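Local coordinates for protein caprin-2 (Danio rerio, PDB 4OUS) that probably takes part in canonical Wnt signalling through its C1q domain, a beta sandwich that assembles here as a trimer with bound calcium, at residues 11-16 with 26-31; 43-48 with 100-105; 57-62 with 123-128; 66-71 with 110-115; 78-83 with 96-101. The protein carries 1 engineered substitution. All coordinates share one frame; numbering follows the deposited sequence. Where two conformers were deposited one is given.

How the contacts relate
All five contacts belong to one C1q beta sandwich. Contacts 1 and 3 are neighbours in the five-stranded sheet, their centres 9 Å apart: R12 N approaches S125 O at 2.9 Å, and the ring of F27 packs on F127. Contact 4 lies in the facing sheet, 12 Å from contact 3 by centres, with F57 packed against I70 and L110. Contact 5 bridges the two sheets: S81 OG meets N71 ND2 of contact 4 at 2.9 Å, and A82 touches F57 of contact 3. Contact 2, about 20 Å from contact 3 by centres, shares L100 and Q101 with contact 5. A calcium ion lies about 8 Å from the L60 side chain and about 10 Å from those of L68 and A82.

Contact 1: 11-16 with 26-31; sequences ARTANF and AFDLLH
R12 extends its guanidinium to A26, where NH1 donates to A26 O at 2.9 Å from above the carbonyl plane. A water joins the same NH1 to A26 N. The R12 chain bends at chi3 (141°), placing NE for a 2.8 Å bond to A14 O, while NH2 donates to N15 O. CB of F16 lies over the centre of one guanidinium face, while the bonds hold its edge. An alanine in place of R12 would probably leave the A14, N15 and A26 oxygens without these donors and the turn after strand 7-12 more mobile. This is the border of the five-stranded sheet of the C1q jelly roll: A11 and L29 form an antiparallel hydrogen-bonded pair, and D28 and L29 both oppose A11 in a classic beta bulge. CG of D28 sits between the backbone N and the carbonyl carbon (chi1 57°); from there the carboxylate reaches T13, OD1 accepting from T13 N through its syn lone pair at 2.9 Å and OD2 from T13 OG1 at 2.6 Å. T13 CG2 rests on L29 CD1, 3.9 Å away. On the interior side the F27 ring presents its edge, CD2 3.6 Å from A11 C, and packs on L110 and F38.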
# COMPACT_ATOMS: atom_id res chain seq x y z
N ALA A 11 4.04 -10.96 9.41
CA ALA A 11 2.72 -11.44 9.03
C ALA A 11 2.11 -12.19 10.19
O ALA A 11 2.81 -12.74 11.05
CB ALA A 11 2.80 -12.34 7.81
N ARG A 12 0.78 -12.23 10.21
CA ARG A 12 0.08 -12.99 11.23
C ARG A 12 -0.54 -14.23 10.62
O ARG A 12 -1.29 -14.14 9.64
CB ARG A 12 -0.97 -12.13 11.91
CG ARG A 12 -1.04 -12.43 13.39
CD ARG A 12 -2.28 -11.87 13.99
NE ARG A 12 -2.82 -12.78 14.98
CZ ARG A 12 -2.58 -12.71 16.29
NH1 ARG A 12 -1.80 -11.75 16.77
NH2 ARG A 12 -3.14 -13.59 17.11
N THR A 13 -0.22 -15.39 11.19
CA THR A 13 -0.64 -16.64 10.58
C THR A 13 -1.73 -17.36 11.37
O THR A 13 -2.13 -18.46 11.01
CB THR A 13 0.55 -17.61 10.39
OG1 THR A 13 1.07 -18.02 11.66
CG2 THR A 13 1.65 -16.96 9.57
N ALA A 14 -2.21 -16.71 12.42
CA ALA A 14 -3.38 -17.19 13.16
C ALA A 14 -4.31 -16.01 13.40
O ALA A 14 -3.86 -14.86 13.43
CB ALA A 14 -2.97 -17.82 14.48
N ASN A 15 -5.60 -16.28 13.57
CA ASN A 15 -6.55 -15.20 13.79
C ASN A 15 -6.24 -14.42 15.07
O ASN A 15 -5.60 -14.93 16.00
CB ASN A 15 -7.98 -15.75 13.90
CG ASN A 15 -8.49 -16.36 12.59
OD1 ASN A 15 -7.90 -16.21 11.52
ND2 ASN A 15 -9.63 -17.04 12.69
N PHE A 16 -6.71 -13.17 15.10
CA PHE A 16 -6.69 -12.38 16.34
C PHE A 16 -8.09 -11.85 16.60
O PHE A 16 -8.58 -11.00 15.85
CB PHE A 16 -5.68 -11.23 16.25
CG PHE A 16 -5.46 -10.49 17.56
CD1 PHE A 16 -5.33 -11.18 18.77
CD2 PHE A 16 -5.34 -9.11 17.57
CE1 PHE A 16 -5.11 -10.48 19.95
CE2 PHE A 16 -5.12 -8.42 18.75
CZ PHE A 16 -5.00 -9.11 19.94
N ALA A 26 0.03 -8.58 17.79
CA ALA A 26 1.26 -9.34 17.62
C ALA A 26 1.35 -9.91 16.21
O ALA A 26 0.33 -10.21 15.59
CB ALA A 26 1.33 -10.46 18.66
N PHE A 27 2.57 -10.06 15.70
CA PHE A 27 2.78 -10.70 14.40
C PHE A 27 3.81 -11.80 14.58
O PHE A 27 4.96 -11.51 14.90
CB PHE A 27 3.26 -9.69 13.35
CG PHE A 27 2.19 -8.74 12.89
CD1 PHE A 27 1.90 -7.60 13.62
CD2 PHE A 27 1.49 -8.98 11.72
CE1 PHE A 27 0.92 -6.73 13.21
CE2 PHE A 27 0.50 -8.11 11.30
CZ PHE A 27 0.22 -6.98 12.05
N ASP A 28 3.40 -13.04 14.37
CA ASP A 28 4.24 -14.19 14.73
C ASP A 28 5.34 -14.50 13.72
O ASP A 28 6.37 -15.08 14.08
CB ASP A 28 3.37 -15.43 14.92
CG ASP A 28 2.55 -15.75 13.68
OD1 ASP A 28 1.51 -15.09 13.47
OD2 ASP A 28 2.94 -16.66 12.92
N LEU A 29 5.12 -14.14 12.46
CA LEU A 29 6.02 -14.53 11.40
C LEU A 29 6.78 -13.34 10.86
O LEU A 29 6.21 -12.26 10.68
CB LEU A 29 5.23 -15.22 10.28
CG LEU A 29 6.05 -15.81 9.13
CD1 LEU A 29 5.40 -17.08 8.64
CD2 LEU A 29 6.20 -14.81 7.99
N LEU A 30 8.07 -13.54 10.58
CA LEU A 30 8.90 -12.51 9.96
C LEU A 30 9.58 -13.03 8.71
O LEU A 30 10.17 -14.11 8.71
CB LEU A 30 9.96 -12.00 10.95
CG LEU A 30 9.48 -11.04 12.03
CD1 LEU A 30 10.46 -10.99 13.18
CD2 LEU A 30 9.29 -9.65 11.44
N HIS A 31 9.52 -12.24 7.64
CA HIS A 31 10.35 -12.49 6.47
C HIS A 31 11.70 -11.83 6.60
O HIS A 31 12.70 -12.32 6.06
CB HIS A 31 9.67 -12.00 5.20
CG HIS A 31 8.48 -12.81 4.80
ND1 HIS A 31 7.21 -12.28 4.68
CD2 HIS A 31 8.36 -14.13 4.49
CE1 HIS A 31 6.37 -13.23 4.32
NE2 HIS A 31 7.04 -14.36 4.19
O HOH W 1 -1.97 -10.16 19.20

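Contact 2: 43-48 with 100-105; sequences GRFTCP and LQLFQG
C47 and Q104 bring the two backbones nearest, their CA atoms 4.9 Å apart, just beyond strand 44-46 on one side and strand 93-102 on the other. The two ends run 85° apart in direction and are joined by one backbone bond, G105 N to C47 O, 2.8 Å long and nearly straight at 171°. Q104 CA adds a CH...O contact to the same C47 O. G105 has a positive phi, at which a CB would collide with the carbonyl O of Q104. On the inner side C47 carries the packing: with SG anti to the backbone N (chi1 176°), the sulfur lies 3.7 Å from L102 CB, and C47 CB is 3.4 Å from F103 O. L102 CD1 then meets the F45 ring at its edge, 4.1 Å from CE2, and Y53 of strand 51-60 touches both C47 and L102. Outside, the extended Q104 chain passes P48 O, with CG 3.6 Å from it. T46 CG2 faces G105 O, while T46 OG1 is bonded to Q107. The arrangement closes one end of the C1q jelly roll, where the chain passes from strand 93-102, outermost in this chain's five-stranded sheet, to strand 107-114, the partner of 44-46 in the other sheet.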
# COMPACT_ATOMS: atom_id res chain seq x y z
N GLY A 43 4.34 -6.98 18.96
CA GLY A 43 4.00 -6.34 17.70
C GLY A 43 4.64 -4.97 17.54
O GLY A 43 4.26 -4.22 16.63
N ARG A 44 5.61 -4.64 18.39
CA ARG A 44 6.22 -3.32 18.36
C ARG A 44 7.56 -3.28 17.65
O ARG A 44 8.44 -4.12 17.87
CB ARG A 44 6.40 -2.77 19.78
CG ARG A 44 5.08 -2.50 20.51
CD ARG A 44 5.30 -2.09 21.96
NE ARG A 44 4.06 -1.61 22.56
CZ ARG A 44 3.79 -0.34 22.81
NH1 ARG A 44 4.69 0.60 22.53
NH2 ARG A 44 2.63 0.01 23.36
N PHE A 45 7.70 -2.27 16.79
CA PHE A 45 8.98 -1.85 16.25
C PHE A 45 9.58 -0.78 17.15
O PHE A 45 8.91 0.20 17.45
CB PHE A 45 8.79 -1.30 14.84
CG PHE A 45 10.03 -0.66 14.27
CD1 PHE A 45 11.05 -1.44 13.76
CD2 PHE A 45 10.17 0.71 14.25
CE1 PHE A 45 12.19 -0.87 13.23
CE2 PHE A 45 11.31 1.30 13.71
CZ PHE A 45 12.32 0.50 13.21
N THR A 46 10.83 -0.96 17.56
CA THR A 46 11.51 0.06 18.34
C THR A 46 12.53 0.78 17.47
O THR A 46 13.35 0.14 16.81
CB THR A 46 12.20 -0.54 19.57
OG1 THR A 46 11.21 -1.16 20.40
CG2 THR A 46 12.90 0.54 20.38
N CYS A 47 12.46 2.10 17.45
CA CYS A 47 13.39 2.90 16.67
C CYS A 47 14.80 2.82 17.24
O CYS A 47 15.01 3.19 18.39
CB CYS A 47 12.93 4.35 16.63
SG CYS A 47 14.06 5.45 15.80
N PRO A 48 15.78 2.35 16.44
CA PRO A 48 17.16 2.25 16.94
C PRO A 48 17.99 3.50 16.70
O PRO A 48 19.08 3.62 17.25
CB PRO A 48 17.73 1.10 16.12
CG PRO A 48 17.04 1.24 14.80
CD PRO A 48 15.63 1.71 15.12
N LEU A 100 7.19 8.53 8.85
CA LEU A 100 7.25 9.16 10.16
C LEU A 100 8.66 9.52 10.57
O LEU A 100 9.60 8.76 10.34
CB LEU A 100 6.67 8.23 11.23
CG LEU A 100 5.24 7.73 11.05
CD1 LEU A 100 4.88 6.80 12.19
CD2 LEU A 100 4.26 8.88 10.95
N GLN A 101 8.78 10.68 11.21
CA GLN A 101 10.01 11.08 11.87
C GLN A 101 10.02 10.45 13.26
O GLN A 101 9.18 10.78 14.09
CB GLN A 101 10.09 12.60 11.98
CG GLN A 101 11.31 13.11 12.73
CD GLN A 101 12.59 12.86 11.96
OE1 GLN A 101 12.69 13.17 10.77
NE2 GLN A 101 13.58 12.30 12.64
N LEU A 102 10.96 9.55 13.50
CA LEU A 102 11.05 8.87 14.78
C LEU A 102 12.31 9.29 15.53
O LEU A 102 13.31 9.67 14.92
CB LEU A 102 11.07 7.35 14.61
CG LEU A 102 9.87 6.72 13.90
CD1 LEU A 102 10.07 5.22 13.84
CD2 LEU A 102 8.57 7.06 14.60
N PHE A 103 12.23 9.21 16.85
CA PHE A 103 13.39 9.39 17.71
C PHE A 103 13.78 8.05 18.29
O PHE A 103 12.91 7.20 18.50
CB PHE A 103 13.10 10.38 18.82
CG PHE A 103 12.86 11.76 18.32
CD1 PHE A 103 13.90 12.68 18.28
CD2 PHE A 103 11.61 12.15 17.88
CE1 PHE A 103 13.70 13.96 17.81
CE2 PHE A 103 11.39 13.43 17.41
CZ PHE A 103 12.44 14.34 17.38
N GLN A 104 15.06 7.86 18.55
CA GLN A 104 15.53 6.61 19.13
C GLN A 104 14.69 6.26 20.36
O GLN A 104 14.47 7.10 21.24
CB GLN A 104 17.01 6.70 19.50
CG GLN A 104 17.57 5.39 20.02
CD GLN A 104 19.06 5.44 20.28
OE1 GLN A 104 19.74 6.38 19.87
NE2 GLN A 104 19.57 4.42 20.96
N GLY A 105 14.21 5.03 20.40
CA GLY A 105 13.39 4.57 21.51
C GLY A 105 11.90 4.63 21.25
O GLY A 105 11.13 3.95 21.94

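Contact 3: 57-62 with 123-128; sequences FHILKL and KYSTFS
L60 and Y124 run alongside each other in the same direction. L60 CB sits 3.7 Å from S125 OG and 4.0 Å from Y124 CB. CG of L60 is anti to the backbone N (chi1 -169°), and the chain ends with CD2 over one face of the Y124 ring, 3.9 Å from Y124 CG. The backbone N of L60 donates to S125 OG at 3.0 Å, a side-chain hydroxyl serving as the acceptor; that OG is also bonded to Y118 O. Further along, strands 57-60 and 125-128 run antiparallel in the middle of the five-stranded sheet of the C1q jelly roll, with H58 and T126 a hydrogen-bonded pair and F57 and F127 a non-hydrogen-bonded one. The faces differ in character. On the inner face F57 CB meets F127 CD1 at 4.1 Å, while the F57 ring, its CG between the backbone N and the carbonyl carbon (chi1 65°), leads off to I70 and L110 of the other sheet. On the opposite face T126 OG1 lies 3.6 Å from H58 CB, near the plane of the imidazole at its edge. Both are engaged by the second subunit: H58 ND1 bonds to H97 ND1 and T126 OG1 to N96 OD1, each partner belonging to that neighbouring chain.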
# COMPACT_ATOMS: atom_id res chain seq x y z
N PHE A 57 0.89 -1.36 6.11
CA PHE A 57 0.20 -2.52 6.66
C PHE A 57 -1.03 -2.85 5.83
O PHE A 57 -1.64 -1.97 5.21
CB PHE A 57 -0.18 -2.30 8.13
CG PHE A 57 -1.17 -1.20 8.38
CD1 PHE A 57 -2.54 -1.46 8.37
CD2 PHE A 57 -0.75 0.09 8.66
CE1 PHE A 57 -3.46 -0.45 8.62
CE2 PHE A 57 -1.68 1.09 8.90
CZ PHE A 57 -3.03 0.82 8.89
N HIS A 58 -1.38 -4.14 5.84
CA HIS A 58 -2.55 -4.68 5.16
C HIS A 58 -3.15 -5.71 6.09
O HIS A 58 -2.50 -6.73 6.36
CB HIS A 58 -2.17 -5.35 3.83
CG HIS A 58 -1.76 -4.39 2.76
ND1 HIS A 58 -0.48 -3.91 2.62
CD2 HIS A 58 -2.49 -3.84 1.76
CE1 HIS A 58 -0.44 -3.09 1.58
NE2 HIS A 58 -1.65 -3.04 1.04
N ILE A 59 -4.37 -5.49 6.58
CA ILE A 59 -4.96 -6.40 7.56
C ILE A 59 -6.30 -6.93 7.04
O ILE A 59 -7.20 -6.15 6.76
CB ILE A 59 -5.16 -5.69 8.92
CG1 ILE A 59 -3.85 -5.05 9.42
CG2 ILE A 59 -5.73 -6.66 9.94
CD1 ILE A 59 -2.73 -6.02 9.73
N LEU A 60 -6.42 -8.24 6.91
CA LEU A 60 -7.65 -8.86 6.44
C LEU A 60 -8.55 -9.16 7.63
O LEU A 60 -8.10 -9.78 8.61
CB LEU A 60 -7.35 -10.15 5.67
CG LEU A 60 -8.52 -10.76 4.90
CD1 LEU A 60 -8.84 -9.92 3.67
CD2 LEU A 60 -8.24 -12.21 4.52
N LYS A 61 -9.81 -8.74 7.57
CA LYS A 61 -10.74 -9.01 8.67
C LYS A 61 -11.40 -10.37 8.56
O LYS A 61 -11.51 -10.93 7.46
CB LYS A 61 -11.83 -7.93 8.73
CG LYS A 61 -12.88 -8.01 7.63
CD LYS A 61 -13.83 -6.80 7.63
CE LYS A 61 -14.62 -6.65 8.93
NZ LYS A 61 -15.58 -7.77 9.13
N LEU A 62 -11.83 -10.90 9.70
CA LEU A 62 -12.71 -12.06 9.70
C LEU A 62 -14.04 -11.69 9.05
O LEU A 62 -14.49 -10.53 9.11
CB LEU A 62 -12.97 -12.57 11.12
CG LEU A 62 -11.76 -13.08 11.91
CD1 LEU A 62 -12.22 -13.77 13.19
CD2 LEU A 62 -10.93 -14.02 11.07
N LYS A 123 -0.63 -15.70 4.71
CA LYS A 123 -0.05 -14.41 5.11
C LYS A 123 -0.74 -13.22 4.42
O LYS A 123 -0.11 -12.45 3.68
CB LYS A 123 1.46 -14.44 4.85
CG LYS A 123 2.16 -15.54 5.66
CD LYS A 123 3.60 -15.79 5.21
CE LYS A 123 3.69 -16.79 4.07
NZ LYS A 123 3.67 -18.19 4.58
N TYR A 124 -2.03 -13.08 4.68
CA TYR A 124 -2.82 -11.95 4.20
C TYR A 124 -2.59 -10.68 5.02
O TYR A 124 -2.65 -9.57 4.49
CB TYR A 124 -4.31 -12.27 4.24
CG TYR A 124 -4.74 -13.36 3.31
CD1 TYR A 124 -5.09 -13.08 2.00
CD2 TYR A 124 -4.81 -14.68 3.74
CE1 TYR A 124 -5.49 -14.07 1.13
CE2 TYR A 124 -5.22 -15.69 2.87
CZ TYR A 124 -5.56 -15.37 1.58
OH TYR A 124 -5.96 -16.33 0.69
N SER A 125 -2.35 -10.85 6.32
CA SER A 125 -2.31 -9.75 7.27
C SER A 125 -0.88 -9.46 7.66
O SER A 125 -0.22 -10.30 8.29
CB SER A 125 -3.16 -10.09 8.50
OG SER A 125 -4.53 -10.21 8.11
N THR A 126 -0.40 -8.29 7.26
CA THR A 126 1.02 -7.96 7.22
C THR A 126 1.30 -6.56 7.76
O THR A 126 0.44 -5.67 7.75
CB THR A 126 1.54 -8.01 5.79
OG1 THR A 126 0.77 -7.07 5.03
CG2 THR A 126 1.41 -9.41 5.19
N PHE A 127 2.54 -6.36 8.18
CA PHE A 127 3.01 -5.09 8.75
C PHE A 127 4.50 -5.02 8.49
O PHE A 127 5.23 -5.93 8.88
CB PHE A 127 2.69 -5.06 10.25
CG PHE A 127 3.16 -3.83 11.01
CD1 PHE A 127 3.21 -2.57 10.43
CD2 PHE A 127 3.51 -3.95 12.35
CE1 PHE A 127 3.61 -1.46 11.19
CE2 PHE A 127 3.90 -2.87 13.10
CZ PHE A 127 3.95 -1.62 12.53
N SER A 128 4.95 -3.96 7.82
CA SER A 128 6.37 -3.79 7.53
C SER A 128 6.81 -2.36 7.75
O SER A 128 6.00 -1.43 7.77
CB SER A 128 6.70 -4.15 6.08
OG SER A 128 6.20 -5.42 5.74

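Contact 4: 66-71 with 110-115; sequences VPLYIN and LRLHRG
L68 and L112 meet methyl to methyl, CD1 to CD1 at 3.4 Å, closer than methyl carbons normally come. I70 CD1 joins them, 3.9 Å from L112 CD1, and F57 and I59 of the facing sheet pack onto this inner side of the C1q jelly roll. The antiparallel strands are interrupted by a classic beta bulge in which H113 and R114 both face Y69. Beside the bulge, on the outer face, the H113 ring turns its edge to the Y69 face, planes at 85°, an offset edge-to-face pair; H113 ND1 is held by D22, and W122 of the third subunit meets the H113 ring. R114 NH1 reaches P67 CG at 3.5 Å. At the polar edge R111 bends at chi3 (72°) and donates side-on to N71 OD1 through NE and NH2, two hydrogen bonds to one oxygen. A methionine in place of R111 removes both donors and would probably leave the N71 amide less firmly oriented, held at ND2 by S81 OG. R111 NE and NH2, each 2.9 Å from N71 OD1, approach from one face of the amide, NH2 the more steeply.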
# COMPACT_ATOMS: atom_id res chain seq x y z
N VAL A 66 -18.77 -7.38 12.30
CA VAL A 66 -18.13 -6.36 13.11
C VAL A 66 -17.10 -5.70 12.21
O VAL A 66 -16.30 -6.39 11.57
CB VAL A 66 -17.42 -6.96 14.35
CG1 VAL A 66 -16.78 -5.85 15.18
CG2 VAL A 66 -18.39 -7.78 15.19
N PRO A 67 -17.13 -4.36 12.11
CA PRO A 67 -16.16 -3.68 11.25
C PRO A 67 -14.75 -3.77 11.82
O PRO A 67 -14.56 -3.92 13.03
CB PRO A 67 -16.65 -2.24 11.25
CG PRO A 67 -17.34 -2.10 12.58
CD PRO A 67 -18.04 -3.41 12.76
N LEU A 68 -13.77 -3.66 10.93
CA LEU A 68 -12.37 -3.66 11.31
C LEU A 68 -11.83 -2.24 11.33
O LEU A 68 -11.90 -1.53 10.32
CB LEU A 68 -11.56 -4.53 10.35
CG LEU A 68 -10.08 -4.66 10.68
CD1 LEU A 68 -9.88 -5.43 11.97
CD2 LEU A 68 -9.30 -5.31 9.55
N TYR A 69 -11.29 -1.83 12.47
CA TYR A 69 -10.61 -0.55 12.63
C TYR A 69 -9.19 -0.81 13.12
O TYR A 69 -9.02 -1.43 14.18
CB TYR A 69 -11.31 0.33 13.66
CG TYR A 69 -12.64 0.94 13.28
CD1 TYR A 69 -12.71 2.29 12.91
CD2 TYR A 69 -13.82 0.21 13.34
CE1 TYR A 69 -13.92 2.88 12.60
CE2 TYR A 69 -15.04 0.80 13.04
CZ TYR A 69 -15.08 2.13 12.66
OH TYR A 69 -16.28 2.73 12.35
N ILE A 70 -8.21 -0.32 12.38
CA ILE A 70 -6.80 -0.45 12.73
C ILE A 70 -6.19 0.93 12.89
O ILE A 70 -6.44 1.81 12.07
CB ILE A 70 -6.01 -1.20 11.62
CG1 ILE A 70 -6.61 -2.57 11.32
CG2 ILE A 70 -4.54 -1.32 11.98
CD1 ILE A 70 -6.49 -3.56 12.45
N ASN A 71 -5.37 1.11 13.93
CA ASN A 71 -4.57 2.33 14.07
C ASN A 71 -3.09 2.00 13.99
O ASN A 71 -2.62 1.09 14.68
CB ASN A 71 -4.82 3.05 15.40
CG ASN A 71 -6.28 3.22 15.73
OD1 ASN A 71 -6.78 2.62 16.69
ND2 ASN A 71 -6.97 4.05 14.96
N LEU A 110 0.73 -1.64 15.60
CA LEU A 110 -0.65 -1.60 15.14
C LEU A 110 -1.60 -1.97 16.27
O LEU A 110 -1.38 -2.94 17.00
CB LEU A 110 -0.88 -2.54 13.97
CG LEU A 110 -0.08 -2.27 12.70
CD1 LEU A 110 -0.43 -3.30 11.63
CD2 LEU A 110 -0.31 -0.88 12.17
N ARG A 111 -2.66 -1.18 16.39
CA ARG A 111 -3.72 -1.40 17.35
C ARG A 111 -4.98 -1.89 16.66
O ARG A 111 -5.44 -1.29 15.68
CB ARG A 111 -4.02 -0.11 18.12
CG ARG A 111 -5.04 -0.30 19.23
CD ARG A 111 -5.17 0.94 20.08
NE ARG A 111 -5.87 2.00 19.37
CZ ARG A 111 -6.24 3.14 19.95
NH1 ARG A 111 -5.97 3.35 21.23
NH2 ARG A 111 -6.89 4.06 19.25
N LEU A 112 -5.53 -2.98 17.18
CA LEU A 112 -6.84 -3.46 16.78
C LEU A 112 -7.87 -2.69 17.60
O LEU A 112 -8.08 -2.99 18.77
CB LEU A 112 -6.97 -4.97 17.01
CG LEU A 112 -8.30 -5.59 16.63
CD1 LEU A 112 -8.63 -5.35 15.17
CD2 LEU A 112 -8.30 -7.08 16.94
N HIS A 113 -8.43 -1.65 17.02
CA HIS A 113 -9.41 -0.85 17.74
C HIS A 113 -10.70 -1.63 17.92
O HIS A 113 -11.17 -1.82 19.04
CB HIS A 113 -9.65 0.47 17.01
CG HIS A 113 -10.81 1.24 17.55
ND1 HIS A 113 -10.86 1.69 18.85
CD2 HIS A 113 -11.97 1.61 16.97
CE1 HIS A 113 -12.01 2.32 19.04
NE2 HIS A 113 -12.70 2.29 17.92
N ARG A 114 -11.26 -2.11 16.81
CA ARG A 114 -12.44 -2.97 16.79
C ARG A 114 -12.29 -3.98 15.67
O ARG A 114 -11.56 -3.75 14.71
CB ARG A 114 -13.73 -2.15 16.57
CG ARG A 114 -14.10 -1.21 17.72
CD ARG A 114 -15.47 -0.56 17.50
NE ARG A 114 -16.50 -1.58 17.38
CZ ARG A 114 -17.53 -1.55 16.53
NH1 ARG A 114 -17.71 -0.51 15.72
NH2 ARG A 114 -18.37 -2.57 16.49
N GLY A 115 -13.00 -5.10 15.80
CA GLY A 115 -13.01 -6.12 14.78
C GLY A 115 -12.11 -7.28 15.12
O GLY A 115 -11.65 -7.42 16.26

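Contact 5: 78-83 with 96-101; sequences VMVSAY and NHAVLQ
N96 reaches across to strand 78-83 with its amide: ND2 donates to S81 O at 2.8 Å, the oxygen lying in the amide plane and the bond fairly straight at 162°. OD1 of N96 takes the backbone N of H97 at 2.8 Å. The same amide rests against V80, whose CB is 3.9 Å from ND2 of N96. H97 follows with its carbonyl O 3.6 Å from V80 CG2; its CB points away, and its ring NE2 bonds to S128 OG of the third subunit. A98 turns inward again, CB to V80 CG1 at 4.2 Å. L100 comes last, CD2 against M79 CE at 4.0 Å. M79 and V80 both face L72, a classic beta bulge; the M79 chain bends at chi2 and again at chi3 (-73°), bringing CE to L100. The strands are nearly antiparallel, but their axes stay 7.0 Å apart, wider than a bonded pair. Their link is therefore side-chain chemistry: methyl packing plus the buried N96 amide, which is held from both ends, by S81 within the chain and at OD1 by T126 OG1 of the third subunit, joining the two sheets of the C1q sandwich at the trimer interface.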
# COMPACT_ATOMS: atom_id res chain seq x y z
N VAL A 78 -2.27 7.91 17.85
CA VAL A 78 -2.74 7.46 16.54
C VAL A 78 -2.11 8.32 15.44
O VAL A 78 -2.28 9.54 15.43
CB VAL A 78 -4.28 7.54 16.45
CG1 VAL A 78 -4.75 7.26 15.02
CG2 VAL A 78 -4.93 6.58 17.43
N MET A 79 -1.40 7.68 14.52
CA MET A 79 -0.76 8.40 13.42
C MET A 79 -1.59 8.33 12.14
O MET A 79 -1.85 9.37 11.53
CB MET A 79 0.65 7.86 13.19
CG MET A 79 1.52 7.89 14.45
SD MET A 79 1.57 9.45 15.38
CE MET A 79 2.58 10.44 14.28
N VAL A 80 -1.99 7.13 11.72
CA VAL A 80 -2.95 6.96 10.63
C VAL A 80 -3.85 5.79 11.00
O VAL A 80 -3.50 4.99 11.87
CB VAL A 80 -2.29 6.70 9.24
CG1 VAL A 80 -1.39 7.85 8.82
CG2 VAL A 80 -1.54 5.38 9.20
N SER A 81 -5.00 5.69 10.33
CA SER A 81 -5.94 4.62 10.62
C SER A 81 -6.48 3.99 9.35
O SER A 81 -6.35 4.54 8.26
CB SER A 81 -7.10 5.15 11.46
OG SER A 81 -6.64 5.75 12.66
N ALA A 82 -7.10 2.82 9.52
CA ALA A 82 -7.72 2.13 8.40
C ALA A 82 -9.02 1.48 8.85
O ALA A 82 -9.15 1.08 10.00
CB ALA A 82 -6.78 1.09 7.81
N TYR A 83 -9.95 1.38 7.91
CA TYR A 83 -11.27 0.81 8.14
C TYR A 83 -11.57 -0.21 7.07
O TYR A 83 -11.23 0.01 5.90
CB TYR A 83 -12.33 1.92 8.10
CG TYR A 83 -13.77 1.45 8.14
CD1 TYR A 83 -14.43 1.31 9.35
CD2 TYR A 83 -14.47 1.15 6.97
CE1 TYR A 83 -15.76 0.91 9.40
CE2 TYR A 83 -15.80 0.73 7.02
CZ TYR A 83 -16.44 0.62 8.24
OH TYR A 83 -17.75 0.21 8.32
N ASN A 96 -3.08 0.96 5.30
CA ASN A 96 -2.60 2.33 5.20
C ASN A 96 -1.07 2.30 5.23
O ASN A 96 -0.45 1.23 5.18
CB ASN A 96 -3.17 3.22 6.31
CG ASN A 96 -3.41 4.65 5.83
OD1 ASN A 96 -2.67 5.17 5.00
ND2 ASN A 96 -4.44 5.30 6.36
N HIS A 97 -0.48 3.48 5.29
CA HIS A 97 0.95 3.65 5.25
C HIS A 97 1.28 4.96 5.95
O HIS A 97 0.39 5.79 6.15
CB HIS A 97 1.43 3.70 3.80
CG HIS A 97 1.12 5.02 3.18
ND1 HIS A 97 -0.12 5.34 2.67
CD2 HIS A 97 1.85 6.15 3.11
CE1 HIS A 97 -0.12 6.60 2.27
NE2 HIS A 97 1.07 7.12 2.53
N ALA A 98 2.55 5.18 6.26
CA ALA A 98 2.99 6.48 6.75
C ALA A 98 4.49 6.63 6.59
O ALA A 98 5.21 5.63 6.58
CB ALA A 98 2.60 6.67 8.22
N VAL A 99 4.95 7.87 6.45
CA VAL A 99 6.36 8.18 6.61
C VAL A 99 6.48 9.04 7.85
O VAL A 99 5.92 10.13 7.91
CB VAL A 99 6.96 8.91 5.40
CG1 VAL A 99 8.48 9.03 5.56
CG2 VAL A 99 6.61 8.18 4.11
N LEU A 100 7.19 8.53 8.85
CA LEU A 100 7.25 9.16 10.16
C LEU A 100 8.66 9.52 10.57
O LEU A 100 9.60 8.76 10.34
CB LEU A 100 6.67 8.23 11.23
CG LEU A 100 5.24 7.73 11.05
CD1 LEU A 100 4.88 6.80 12.19
CD2 LEU A 100 4.26 8.88 10.95
N GLN A 101 8.78 10.68 11.21
CA GLN A 101 10.01 11.08 11.87
C GLN A 101 10.02 10.45 13.26
O GLN A 101 9.18 10.78 14.09
CB GLN A 101 10.09 12.60 11.98
CG GLN A 101 11.31 13.11 12.73
CD GLN A 101 12.59 12.86 11.96
OE1 GLN A 101 12.69 13.17 10.77
NE2 GLN A 101 13.58 12.30 12.64